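Local atomic coordinates of eukaryotic Translation Initiation 4E (Schistosoma mansoni, PDB entry 3HXI), a protein that binds the 7-methylguanosine cap at the 5' end of mRNA and, as an eIF4E translation initiation factor, probably brings capped messages to the ribosome. Residues 62-67 with 124-129; 98-103 with 133-138. One frame throughout, in Å; residues are numbered along the deposited sequence.

Interaction 1 (62-67 with 124-129). With GTG (7-methyl-guanosine-5'-triphosphate-5'-guanosine), chain C.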
loop_
_atom_site.group_PDB
_atom_site.type_symbol
_atom_site.label_atom_id
_atom_site.label_comp_id
_atom_site.label_asym_id
_atom_site.label_seq_id
_atom_site.Cartn_x
_atom_site.Cartn_y
_atom_site.Cartn_z
ATOM N N LYS A 62 -1.809 14.610 3.732
ATOM C CA LYS A 62 -3.088 13.878 3.629
ATOM C C LYS A 62 -2.788 12.560 2.936
ATOM O O LYS A 62 -2.279 12.559 1.823
ATOM C CB LYS A 62 -4.125 14.656 2.825
ATOM C CG LYS A 62 -5.383 13.825 2.447
ATOM C CD LYS A 62 -6.494 14.696 1.843
ATOM C CE LYS A 62 -7.403 13.877 0.919
ATOM N NZ LYS A 62 -8.697 14.584 0.650
ATOM N N ASP A 63 -3.069 11.449 3.601
ATOM C CA ASP A 63 -2.553 10.168 3.150
ATOM C C ASP A 63 -3.685 9.232 2.723
ATOM O O ASP A 63 -4.824 9.396 3.154
ATOM C CB ASP A 63 -1.703 9.512 4.254
ATOM C CG ASP A 63 -0.487 10.356 4.664
ATOM O OD1 ASP A 63 -0.157 11.304 3.949
ATOM O OD2 ASP A 63 0.153 10.064 5.708
ATOM N N LEU A 64 -3.347 8.254 1.885
ATOM C CA LEU A 64 -4.277 7.242 1.401
ATOM C C LEU A 64 -3.805 5.875 1.898
ATOM O O LEU A 64 -2.617 5.541 1.780
ATOM C CB LEU A 64 -4.301 7.231 -0.125
ATOM C CG LEU A 64 -4.481 8.572 -0.838
ATOM C CD1 LEU A 64 -4.310 8.383 -2.366
ATOM C CD2 LEU A 64 -5.841 9.171 -0.486
ATOM N N TYR A 65 -4.740 5.106 2.457
ATOM C CA TYR A 65 -4.465 3.755 2.975
ATOM C C TYR A 65 -5.412 2.770 2.316
ATOM O O TYR A 65 -6.635 2.994 2.327
ATOM C CB TYR A 65 -4.707 3.706 4.498
ATOM C CG TYR A 65 -3.630 4.356 5.358
ATOM C CD1 TYR A 65 -2.716 3.562 6.078
ATOM C CD2 TYR A 65 -3.518 5.756 5.450
ATOM C CE1 TYR A 65 -1.718 4.143 6.863
ATOM C CE2 TYR A 65 -2.524 6.349 6.235
ATOM C CZ TYR A 65 -1.626 5.531 6.942
ATOM O OH TYR A 65 -0.614 6.085 7.716
ATOM N N MET A 66 -4.876 1.680 1.764
ATOM C CA MET A 66 -5.738 0.603 1.248
ATOM C C MET A 66 -5.346 -0.726 1.882
ATOM O O MET A 66 -4.223 -1.209 1.672
ATOM C CB MET A 66 -5.702 0.495 -0.279
ATOM C CG MET A 66 -6.673 -0.585 -0.820
ATOM S SD MET A 66 -6.406 -1.090 -2.532
ATOM C CE MET A 66 -4.950 -2.134 -2.346
ATOM N N PHE A 67 -6.267 -1.290 2.669
ATOM C CA PHE A 67 -5.999 -2.485 3.471
ATOM C C PHE A 67 -7.062 -3.568 3.288
ATOM O O PHE A 67 -8.230 -3.250 3.087
ATOM C CB PHE A 67 -5.894 -2.090 4.957
ATOM C CG PHE A 67 -4.516 -1.606 5.339
ATOM C CD1 PHE A 67 -3.682 -2.384 6.138
ATOM C CD2 PHE A 67 -4.036 -0.389 4.854
ATOM C CE1 PHE A 67 -2.367 -1.951 6.461
ATOM C CE2 PHE A 67 -2.726 0.053 5.171
ATOM C CZ PHE A 67 -1.901 -0.733 5.973
ATOM N N ALA A 124 -1.513 -1.043 1.519
ATOM C CA ALA A 124 -0.632 -0.067 0.874
ATOM C C ALA A 124 -0.954 1.350 1.376
ATOM O O ALA A 124 -2.085 1.634 1.802
ATOM C CB ALA A 124 -0.765 -0.141 -0.642
ATOM N N VAL A 125 0.040 2.225 1.324
ATOM C CA VAL A 125 -0.079 3.586 1.869
ATOM C C VAL A 125 0.615 4.569 0.926
ATOM O O VAL A 125 1.748 4.331 0.518
ATOM C CB VAL A 125 0.595 3.705 3.256
ATOM C CG1 VAL A 125 0.287 5.077 3.916
ATOM C CG2 VAL A 125 0.175 2.564 4.190
ATOM N N PHE A 126 -0.072 5.656 0.599
ATOM C CA PHE A 126 0.525 6.768 -0.109
ATOM C C PHE A 126 0.596 8.000 0.787
ATOM O O PHE A 126 -0.413 8.427 1.333
ATOM C CB PHE A 126 -0.274 7.114 -1.360
ATOM C CG PHE A 126 0.315 8.266 -2.112
ATOM C CD1 PHE A 126 1.635 8.205 -2.543
ATOM C CD2 PHE A 126 -0.412 9.439 -2.299
ATOM C CE1 PHE A 126 2.218 9.291 -3.225
ATOM C CE2 PHE A 126 0.156 10.531 -2.963
ATOM C CZ PHE A 126 1.460 10.453 -3.439
ATOM N N GLN A 127 1.792 8.560 0.928
ATOM C CA GLN A 127 2.028 9.702 1.813
ATOM C C GLN A 127 2.718 10.830 1.040
ATOM O O GLN A 127 3.923 10.800 0.824
ATOM C CB GLN A 127 2.860 9.290 3.028
ATOM C CG GLN A 127 2.195 8.204 3.852
ATOM C CD GLN A 127 3.067 7.743 4.988
ATOM O OE1 GLN A 127 4.162 7.218 4.768
ATOM N NE2 GLN A 127 2.599 7.953 6.213
ATOM N N PRO A 128 1.939 11.827 0.604
ATOM C CA PRO A 128 2.547 12.981 -0.065
ATOM C C PRO A 128 3.232 13.905 0.949
ATOM O O PRO A 128 2.633 14.293 1.953
ATOM C CB PRO A 128 1.352 13.672 -0.727
ATOM C CG PRO A 128 0.202 13.327 0.155
ATOM C CD PRO A 128 0.477 11.937 0.689
ATOM N N ARG A 129 4.493 14.226 0.692
ATOM C CA ARG A 129 5.257 15.083 1.581
ATOM C C ARG A 129 6.081 16.056 0.765
ATOM O O ARG A 129 6.555 15.722 -0.321
ATOM C CB ARG A 129 6.205 14.277 2.465
ATOM C CG ARG A 129 5.560 13.245 3.390
ATOM C CD ARG A 129 4.782 13.904 4.526
ATOM N NE ARG A 129 4.235 12.882 5.411
ATOM C CZ ARG A 129 3.093 12.240 5.197
ATOM N NH1 ARG A 129 2.680 11.322 6.067
ATOM N NH2 ARG A 129 2.358 12.531 4.126
HETATM P PA GTG C . 4.187 9.357 9.395
HETATM O O1A GTG C . 3.083 10.241 8.880
HETATM O O2A GTG C . 4.423 7.969 8.840
HETATM O O3A GTG C . 5.611 10.098 9.408
HETATM P PB GTG C . 6.054 11.461 8.719
HETATM O O1B GTG C . 5.738 11.460 7.243
HETATM O O2B GTG C . 7.490 11.692 9.179
HETATM O O3B GTG C . 5.138 12.509 9.523
HETATM N N9A GTG C . 1.557 7.044 13.450
HETATM C C8A GTG C . 1.795 6.633 12.200
HETATM N N7A GTG C . 1.265 5.400 12.041
HETATM C C7X GTG C . 1.335 4.633 10.772
HETATM C C5A GTG C . 0.700 5.054 13.200
HETATM C C6A GTG C . 0.018 3.896 13.589
HETATM O O6A GTG C . -0.177 2.926 12.819
HETATM N N1A GTG C . -0.431 3.826 14.868
HETATM C C2A GTG C . -0.236 4.878 15.725
HETATM N N2A GTG C . -0.677 4.838 16.995
HETATM N N3A GTG C . 0.420 5.996 15.340
HETATM C C4A GTG C . 0.881 6.092 14.081
HETATM O O5D GTG C . 3.899 9.156 10.939
HETATM C C5D GTG C . 3.795 10.303 11.777
HETATM C C4D GTG C . 3.394 9.867 13.168
HETATM O O4D GTG C . 2.070 9.353 13.116
HETATM C C3D GTG C . 4.241 8.745 13.733
HETATM O O3D GTG C . 5.456 9.241 14.291
HETATM C C2D GTG C . 3.310 8.156 14.765
HETATM O O2D GTG C . 3.347 8.948 15.962
HETATM C C1D GTG C . 1.951 8.320 14.094
HETATM P PG GTG C . 4.938 14.071 9.205
HETATM O O1G GTG C . 5.288 14.438 7.798
HETATM O O2G GTG C . 5.529 14.865 10.357
HETATM O O5E GTG C . 3.341 14.156 9.363
HETATM C C5E GTG C . 2.490 13.599 8.362
HETATM C C4E GTG C . 1.042 13.895 8.695
HETATM O O4E GTG C . 0.710 13.244 9.924
HETATM C C3E GTG C . 0.776 15.372 8.927
HETATM O O3E GTG C . -0.600 15.607 8.588
HETATM C C2E GTG C . 0.930 15.554 10.430
HETATM O O2E GTG C . 0.184 16.672 10.939
HETATM C C1E GTG C . 0.363 14.228 10.918
HETATM N N9B GTG C . 0.859 13.708 12.208
HETATM C C8B GTG C . 2.281 13.461 12.251
HETATM N N7B GTG C . 2.426 12.921 13.599
HETATM C C5B GTG C . 1.188 12.860 14.175
HETATM C C6B GTG C . 0.706 12.403 15.491
HETATM O O6B GTG C . 1.558 11.960 16.308
HETATM N N1B GTG C . -0.627 12.503 15.756
HETATM C C2B GTG C . -1.522 12.997 14.831
HETATM N N2B GTG C . -2.847 13.080 15.108
HETATM N N3B GTG C . -1.142 13.427 13.603
HETATM C C4B GTG C . 0.158 13.364 13.250
#
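Asp-63 and Arg-129 meet in an end-on, two-pronged salt bridge. NH1 and NH2 of Arg-129 each take one carboxylate oxygen through its syn lone pair, and Arg-129 NH2 lies 2.8 Å from Asp-63 OD1. The two flat groups are nearly coplanar, 8° apart. A bend at chi2 (-70°) turns Arg-129 CD so that the chain can bring the guanidinium back to Asp-63. NH2 also donates to O of its neighbour Pro-128. Asp-63 OD2 has a second donor, NE2 of Gln-127 at 3.3 Å, which comes from above the carboxylate plane.

Arg-129 and Gln-127 also reach the cap. Arg-129 NE donates to O1B of GTG at 2.8 Å, and NH1 donates to O1A. Gln-127 NE2 bonds O2A of GTG at 3.2 Å. Asp-63 is thus a second-shell residue: it fixes the rotation of the guanidinium that holds the phosphates. Asp-63 and the phosphates probably offset the arginine's positive charge.

Apolar contacts lie further along the strands. Val-125 puts CG1 over one face of the Tyr-65 ring in a CH-pi contact, 3.7 Å from the ring centroid. Val-125 CG2 lies 3.6 Å from Tyr-65 CD1 and also touches the edge of the Phe-67 ring. On the other face of the sheet, Leu-64 and Phe-126 lie side by side, with Leu-64 CD1 4.0 Å from Phe-126 CD2.

The backbones form an antiparallel pair. Leu-64 with Phe-126 and Met-66 with Ala-124 are hydrogen-bonded pairs; Tyr-65 with Val-125 is a non-hydrogen-bonded pair.

Both strands are interior to the curved eIF4E sheet. Strand 11-21 flanks 63-68, and strand 134-139 flanks 121-127. Helix 96-108 packs on the face of Leu-64, Met-66 and Phe-126, while Trp-138 meets Phe-67 edge-to-face on the other.

Interaction 2 (98-103 with 133-138). With GTG (7-methyl-guanosine-5'-triphosphate-5'-guanosine), chain C.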
loop_
_atom_site.group_PDB
_atom_site.type_symbol
_atom_site.label_atom_id
_atom_site.label_comp_id
_atom_site.label_asym_id
_atom_site.label_seq_id
_atom_site.Cartn_x
_atom_site.Cartn_y
_atom_site.Cartn_z
ATOM N N PHE A 98 0.801 6.954 -11.453
ATOM C CA PHE A 98 1.287 5.664 -11.993
ATOM C C PHE A 98 1.715 4.735 -10.851
ATOM O O PHE A 98 1.286 3.569 -10.791
ATOM C CB PHE A 98 2.452 5.907 -12.981
ATOM C CG PHE A 98 3.107 4.647 -13.482
ATOM C CD1 PHE A 98 2.546 3.930 -14.551
ATOM C CD2 PHE A 98 4.278 4.173 -12.888
ATOM C CE1 PHE A 98 3.148 2.747 -15.012
ATOM C CE2 PHE A 98 4.897 3.000 -13.339
ATOM C CZ PHE A 98 4.336 2.281 -14.400
ATOM N N LEU A 99 2.551 5.240 -9.950
ATOM C CA LEU A 99 3.044 4.420 -8.827
ATOM C C LEU A 99 1.892 3.842 -8.006
ATOM O O LEU A 99 1.871 2.648 -7.708
ATOM C CB LEU A 99 3.946 5.235 -7.885
ATOM C CG LEU A 99 5.320 5.662 -8.416
ATOM C CD1 LEU A 99 6.065 6.461 -7.348
ATOM C CD2 LEU A 99 6.161 4.447 -8.860
ATOM N N TRP A 100 0.950 4.699 -7.642
ATOM C CA TRP A 100 -0.202 4.271 -6.826
ATOM C C TRP A 100 -1.085 3.300 -7.574
ATOM O O TRP A 100 -1.428 2.250 -7.045
ATOM C CB TRP A 100 -1.009 5.476 -6.380
ATOM C CG TRP A 100 -2.025 5.235 -5.295
ATOM C CD1 TRP A 100 -3.337 5.588 -5.339
ATOM C CD2 TRP A 100 -1.812 4.623 -4.004
ATOM N NE1 TRP A 100 -3.968 5.241 -4.151
ATOM C CE2 TRP A 100 -3.055 4.644 -3.323
ATOM C CE3 TRP A 100 -0.704 4.058 -3.363
ATOM C CZ2 TRP A 100 -3.222 4.114 -2.019
ATOM C CZ3 TRP A 100 -0.866 3.526 -2.059
ATOM C CH2 TRP A 100 -2.123 3.562 -1.409
ATOM N N ASP A 101 -1.453 3.632 -8.812
ATOM C CA ASP A 101 -2.287 2.721 -9.608
ATOM C C ASP A 101 -1.629 1.353 -9.852
ATOM O O ASP A 101 -2.289 0.340 -9.737
ATOM C CB ASP A 101 -2.668 3.336 -10.954
ATOM C CG ASP A 101 -3.632 4.512 -10.823
ATOM O OD1 ASP A 101 -4.189 4.743 -9.716
ATOM O OD2 ASP A 101 -3.835 5.211 -11.859
ATOM N N GLU A 102 -0.339 1.329 -10.189
ATOM C CA GLU A 102 0.360 0.057 -10.411
ATOM C C GLU A 102 0.430 -0.747 -9.114
ATOM O O GLU A 102 0.275 -1.989 -9.110
ATOM C CB GLU A 102 1.787 0.295 -10.922
ATOM C CG GLU A 102 1.860 0.873 -12.343
ATOM C CD GLU A 102 1.127 0.007 -13.367
ATOM O OE1 GLU A 102 1.296 -1.235 -13.376
ATOM O OE2 GLU A 102 0.412 0.589 -14.194
ATOM N N LEU A 103 0.697 -0.042 -8.022
ATOM C CA LEU A 103 0.806 -0.700 -6.727
ATOM C C LEU A 103 -0.521 -1.355 -6.347
ATOM O O LEU A 103 -0.555 -2.541 -5.975
ATOM C CB LEU A 103 1.289 0.260 -5.636
ATOM C CG LEU A 103 1.684 -0.410 -4.297
ATOM C CD1 LEU A 103 2.838 -1.399 -4.503
ATOM C CD2 LEU A 103 2.020 0.620 -3.228
ATOM N N SER A 133 7.847 12.300 -1.115
ATOM C CA SER A 133 6.662 11.482 -0.862
ATOM C C SER A 133 7.091 10.029 -0.673
ATOM O O SER A 133 8.234 9.663 -0.977
ATOM C CB SER A 133 5.643 11.637 -2.017
ATOM O OG SER A 133 5.150 12.982 -2.114
ATOM N N LYS A 134 6.191 9.218 -0.110
ATOM C CA LYS A 134 6.516 7.844 0.231
ATOM C C LYS A 134 5.344 6.949 -0.147
ATOM O O LYS A 134 4.186 7.314 0.065
ATOM C CB LYS A 134 6.782 7.715 1.732
ATOM C CG LYS A 134 8.001 8.505 2.234
ATOM C CD LYS A 134 8.078 8.453 3.737
ATOM C CE LYS A 134 7.078 9.444 4.391
ATOM N NZ LYS A 134 7.428 9.680 5.827
ATOM N N LEU A 135 5.648 5.783 -0.706
ATOM C CA LEU A 135 4.645 4.729 -0.862
ATOM C C LEU A 135 5.146 3.562 -0.031
ATOM O O LEU A 135 6.355 3.343 0.041
ATOM C CB LEU A 135 4.512 4.286 -2.319
ATOM C CG LEU A 135 3.559 5.016 -3.272
ATOM C CD1 LEU A 135 4.204 6.324 -3.769
ATOM C CD2 LEU A 135 3.215 4.132 -4.480
ATOM N N SER A 136 4.232 2.808 0.563
ATOM C CA SER A 136 4.610 1.708 1.446
ATOM C C SER A 136 3.682 0.540 1.174
ATOM O O SER A 136 2.527 0.741 0.820
ATOM C CB SER A 136 4.433 2.123 2.907
ATOM O OG SER A 136 5.432 3.032 3.314
ATOM N N VAL A 137 4.184 -0.673 1.372
ATOM C CA VAL A 137 3.333 -1.849 1.434
ATOM C C VAL A 137 3.604 -2.507 2.777
ATOM O O VAL A 137 4.743 -2.847 3.089
ATOM C CB VAL A 137 3.633 -2.844 0.318
ATOM C CG1 VAL A 137 2.905 -4.178 0.576
ATOM C CG2 VAL A 137 3.264 -2.258 -1.031
ATOM N N TRP A 138 2.541 -2.695 3.549
ATOM C CA TRP A 138 2.617 -3.279 4.882
ATOM C C TRP A 138 2.393 -4.783 4.785
ATOM O O TRP A 138 1.453 -5.227 4.105
ATOM C CB TRP A 138 1.505 -2.660 5.725
ATOM C CG TRP A 138 1.773 -1.244 6.186
ATOM C CD1 TRP A 138 2.480 -0.259 5.532
ATOM C CD2 TRP A 138 1.306 -0.664 7.403
ATOM N NE1 TRP A 138 2.468 0.904 6.284
ATOM C CE2 TRP A 138 1.766 0.673 7.440
ATOM C CE3 TRP A 138 0.526 -1.148 8.470
ATOM C CZ2 TRP A 138 1.493 1.531 8.519
ATOM C CZ3 TRP A 138 0.261 -0.306 9.535
ATOM C CH2 TRP A 138 0.727 1.035 9.543
HETATM P PA GTG C . 4.187 9.357 9.395
HETATM O O1A GTG C . 3.083 10.241 8.880
HETATM O O2A GTG C . 4.423 7.969 8.840
HETATM O O3A GTG C . 5.611 10.098 9.408
HETATM P PB GTG C . 6.054 11.461 8.719
HETATM O O1B GTG C . 5.738 11.460 7.243
HETATM O O2B GTG C . 7.490 11.692 9.179
HETATM O O3B GTG C . 5.138 12.509 9.523
HETATM N N9A GTG C . 1.557 7.044 13.450
HETATM C C8A GTG C . 1.795 6.633 12.200
HETATM N N7A GTG C . 1.265 5.400 12.041
HETATM C C7X GTG C . 1.335 4.633 10.772
HETATM C C5A GTG C . 0.700 5.054 13.200
HETATM C C6A GTG C . 0.018 3.896 13.589
HETATM O O6A GTG C . -0.177 2.926 12.819
HETATM N N1A GTG C . -0.431 3.826 14.868
HETATM C C2A GTG C . -0.236 4.878 15.725
HETATM N N2A GTG C . -0.677 4.838 16.995
HETATM N N3A GTG C . 0.420 5.996 15.340
HETATM C C4A GTG C . 0.881 6.092 14.081
HETATM O O5D GTG C . 3.899 9.156 10.939
HETATM C C5D GTG C . 3.795 10.303 11.777
HETATM C C4D GTG C . 3.394 9.867 13.168
HETATM O O4D GTG C . 2.070 9.353 13.116
HETATM C C3D GTG C . 4.241 8.745 13.733
HETATM O O3D GTG C . 5.456 9.241 14.291
HETATM C C2D GTG C . 3.310 8.156 14.765
HETATM O O2D GTG C . 3.347 8.948 15.962
HETATM C C1D GTG C . 1.951 8.320 14.094
HETATM P PG GTG C . 4.938 14.071 9.205
HETATM O O1G GTG C . 5.288 14.438 7.798
HETATM O O2G GTG C . 5.529 14.865 10.357
HETATM O O5E GTG C . 3.341 14.156 9.363
HETATM C C5E GTG C . 2.490 13.599 8.362
HETATM C C4E GTG C . 1.042 13.895 8.695
HETATM O O4E GTG C . 0.710 13.244 9.924
HETATM C C3E GTG C . 0.776 15.372 8.927
HETATM O O3E GTG C . -0.600 15.607 8.588
HETATM C C2E GTG C . 0.930 15.554 10.430
HETATM O O2E GTG C . 0.184 16.672 10.939
HETATM C C1E GTG C . 0.363 14.228 10.918
HETATM N N9B GTG C . 0.859 13.708 12.208
HETATM C C8B GTG C . 2.281 13.461 12.251
HETATM N N7B GTG C . 2.426 12.921 13.599
HETATM C C5B GTG C . 1.188 12.860 14.175
HETATM C C6B GTG C . 0.706 12.403 15.491
HETATM O O6B GTG C . 1.558 11.960 16.308
HETATM N N1B GTG C . -0.627 12.503 15.756
HETATM C C2B GTG C . -1.522 12.997 14.831
HETATM N N2B GTG C . -2.847 13.080 15.108
HETATM N N3B GTG C . -1.142 13.427 13.603
HETATM C C4B GTG C . 0.158 13.364 13.250
#
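Leu-135 packs against Leu-99, Trp-100 and Leu-103 of helix 98-103. Its bond from CA to CB points toward the helix, and CG is placed beside the backbone N (chi1 -87°). There the chain forks. Leu-135 CD1 goes to Leu-99 and lies 4.0 Å from Leu-99 CD1. CD2 reaches deeper, to the helix backbone. Leu-135 CD2 sits 3.7 Å from Leu-99 CB and 3.9 Å from Trp-100 N. The same methyl comes to the edge of the Trp-100 ring, near its plane. Leu-135 CD2 also lies 3.9 Å from Leu-103 CD2. One branch thus touches three helix residues. The side chains of Leu-103 and Leu-135 run antiparallel where they overlap.

Further along the strand, Val-137 CG2 lies 3.6 Å from Leu-103 CD1. It also touches CD2, so it meets both branches of that leucine. No hydrogen bond crosses this contact; the side chains that meet are apolar, and the contact is buried. Trp-100 NE1 has its polar partner outside the segments, in Tyr-18 OH.

Lys-134 turns to the cap instead: Lys-134 NZ donates to O1B of GTG at 2.8 Å. Trp-138 presents the edge of its ring to the cap methyl, with Trp-138 CZ2 3.8 Å from GTG C7X. The strand therefore serves the hydrophobic core with Leu-135 and Val-137, and the cap pocket with Lys-134 and Trp-138.

Helix segment 98-103 and strand segment 134-138 run nearly parallel, 11° apart. Strands 121-127 and 84-89 flank the strand in the sheet, and helix 145-159 packs beside the contact through Leu-159 and Ile-155.

How the interactions relate
Both contacts are buried, with centres about 8 Å apart, and both touch the cap analogue. Interaction 1 joins two strands within the sheet; interaction 2 lays a helix on that sheet. Strands 121-127 and 134-139 are sheet neighbours, linked by probable backbone hydrogen bonds such as Gln-127 N to Lys-134 O. Phe-126 of interaction 1 packs on Leu-135 of interaction 2, so both feed the core beneath helix 96-108. The chemistry differs with place. Interaction 1 combines a backbone ladder with a charged network at its cap-facing end. Interaction 2 rests on apolar side chains, with no hydrogen bond across it; its cap-binding residues take no part in the helix contact.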